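Local coordinates for ribonuclease VapC (Caulobacter crescentus, PDB 5K8J) that is the PIN-domain ribonuclease toxin of the VapBC1 toxin-antitoxin pair, and probably cleaves RNA with the help of magnesium, at the interface of chains A and B. Numbering follows the deposited sequence. Chains: chain A/B, Ribonuclease VapC.

The interface of chains A and B. Residues chain A 79-80, 83-84, 88; chain B 42-43, 46.
Two copies of the PIN-domain toxin meet here by close packing and water bridges, with no direct polar bond across this patch: the end of chain B helix 35-45 and the residue that follows it lie against chain A helix 73-86. B:Tyr46, which has more surface hidden than any other residue of this patch (60 Å²), lies obliquely across the helix. With CG anti to the carbonyl carbon (chi1 -63°), its ring turns one face to the backbone at A:Val83 O and A:Glu84 CA, both displaced toward the rim. Methyl CG2 of A:Val83 meets CD2 of B:Tyr46 at 4.0 Å, while the phenol OH of B:Tyr46 rests 3.3 Å from methylene CG of A:Glu84. The A:Glu84 carboxylate, on an extended chain, stands steeply to the ring.

B:Glu42 bends at chi2 (-79°), so that its carboxylate crosses the methylenes of the poorly ordered A:Arg80 obliquely, OE1 of B:Glu42 lying 3.5 Å from CG of A:Arg80. Their charged ends do not touch; water 1 lies 2.6 Å from OE2 of B:Glu42 and, more tentatively, meets NH1 of A:Arg80.

The CG/CD1 rim of the A:Tyr88 ring approaches the B:Gly43 backbone, CD1 lying 3.6 Å from CA. Water 2 joins the amide N of A:Tyr88, in a nearly straight bond (170°), to the carbonyl O of B:Tyr46. Repeated by two-fold symmetry, the patch may contribute to toxin pairing in VapBC1.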
loop_
_atom_site.group_PDB
_atom_site.type_symbol
_atom_site.label_atom_id
_atom_site.label_comp_id
_atom_site.label_asym_id
_atom_site.label_seq_id
_atom_site.Cartn_x
_atom_site.Cartn_y
_atom_site.Cartn_z
ATOM N N TYR A 79 -9.760 -6.725 4.519
ATOM C CA TYR A 79 -10.533 -7.915 4.213
ATOM C C TYR A 79 -9.615 -9.098 3.975
ATOM O O TYR A 79 -9.871 -10.197 4.462
ATOM C CB TYR A 79 -11.454 -7.681 2.994
ATOM C CG TYR A 79 -12.317 -8.870 2.661
ATOM C CD1 TYR A 79 -13.593 -9.004 3.213
ATOM C CD2 TYR A 79 -11.856 -9.890 1.831
ATOM C CE1 TYR A 79 -14.371 -10.110 2.958
ATOM C CE2 TYR A 79 -12.641 -11.003 1.569
ATOM C CZ TYR A 79 -13.906 -11.099 2.140
ATOM O OH TYR A 79 -14.715 -12.184 1.927
ATOM N N ARG A 80 -8.524 -8.888 3.241
ATOM C CA ARG A 80 -7.571 -9.974 3.026
ATOM C C ARG A 80 -7.039 -10.484 4.348
ATOM O O ARG A 80 -6.965 -11.695 4.568
ATOM C CB ARG A 80 -6.445 -9.501 2.109
ATOM C CG ARG A 80 -5.275 -10.493 1.966
ATOM C CD ARG A 80 -4.150 -9.909 1.062
ATOM N NE ARG A 80 -3.514 -8.769 1.714
ATOM C CZ ARG A 80 -2.875 -7.782 1.090
ATOM N NH1 ARG A 80 -2.784 -7.762 -0.237
ATOM N NH2 ARG A 80 -2.333 -6.805 1.809
ATOM N N VAL A 83 -9.728 -12.751 6.071
ATOM C CA VAL A 83 -9.869 -14.120 5.587
ATOM C C VAL A 83 -8.584 -14.921 5.801
ATOM O O VAL A 83 -8.640 -16.143 5.984
ATOM C CB VAL A 83 -10.336 -14.160 4.114
ATOM C CG1 VAL A 83 -11.774 -13.613 3.978
ATOM C CG2 VAL A 83 -9.376 -13.406 3.168
ATOM N N GLU A 84 -7.410 -14.263 5.824
ATOM C CA GLU A 84 -6.172 -14.986 6.121
ATOM C C GLU A 84 -6.230 -15.638 7.487
ATOM O O GLU A 84 -5.633 -16.708 7.719
ATOM C CB GLU A 84 -4.961 -14.040 6.084
ATOM C CG GLU A 84 -4.454 -13.716 4.713
ATOM C CD GLU A 84 -3.290 -12.727 4.737
ATOM O OE1 GLU A 84 -2.873 -12.239 5.841
ATOM O OE2 GLU A 84 -2.751 -12.471 3.649
ATOM N N TYR A 88 -12.438 -18.473 4.760
ATOM C CA TYR A 88 -13.437 -17.927 3.863
ATOM C C TYR A 88 -14.848 -18.256 4.332
ATOM O O TYR A 88 -15.149 -19.392 4.710
ATOM C CB TYR A 88 -13.244 -18.494 2.467
ATOM C CG TYR A 88 -14.289 -18.050 1.485
ATOM C CD1 TYR A 88 -14.505 -16.685 1.204
ATOM C CD2 TYR A 88 -15.076 -18.984 0.835
ATOM C CE1 TYR A 88 -15.465 -16.287 0.297
ATOM C CE2 TYR A 88 -16.049 -18.584 -0.085
ATOM C CZ TYR A 88 -16.222 -17.247 -0.355
ATOM O OH TYR A 88 -17.179 -16.859 -1.264
ATOM N N GLU B 42 -10.053 -12.416 -3.141
ATOM C CA GLU B 42 -9.286 -12.572 -1.909
ATOM C C GLU B 42 -9.865 -13.694 -1.057
ATOM O O GLU B 42 -9.119 -14.514 -0.499
ATOM C CB GLU B 42 -9.260 -11.255 -1.106
ATOM C CG GLU B 42 -8.606 -10.024 -1.776
ATOM C CD GLU B 42 -7.111 -10.044 -1.708
ATOM O OE1 GLU B 42 -6.560 -11.051 -1.211
ATOM O OE2 GLU B 42 -6.472 -9.039 -2.129
ATOM N N GLY B 43 -11.194 -13.746 -0.951
ATOM C CA GLY B 43 -11.820 -14.840 -0.218
ATOM C C GLY B 43 -11.588 -16.179 -0.897
ATOM O O GLY B 43 -11.310 -17.185 -0.238
ATOM N N TYR B 46 -8.834 -18.721 -0.022
ATOM C CA TYR B 46 -9.005 -19.607 1.119
ATOM C C TYR B 46 -10.243 -20.503 1.003
ATOM O O TYR B 46 -10.598 -21.192 1.972
ATOM C CB TYR B 46 -9.029 -18.759 2.401
ATOM C CG TYR B 46 -7.690 -18.067 2.542
ATOM C CD1 TYR B 46 -6.581 -18.772 2.963
ATOM C CD2 TYR B 46 -7.514 -16.745 2.165
ATOM C CE1 TYR B 46 -5.342 -18.178 3.032
ATOM C CE2 TYR B 46 -6.275 -16.143 2.236
ATOM C CZ TYR B 46 -5.193 -16.875 2.671
ATOM O OH TYR B 46 -3.948 -16.308 2.723
HETATM O O HOH W 1 -3.863 -8.931 -2.459
HETATM O O HOH W 2 -11.246 -21.122 4.557
#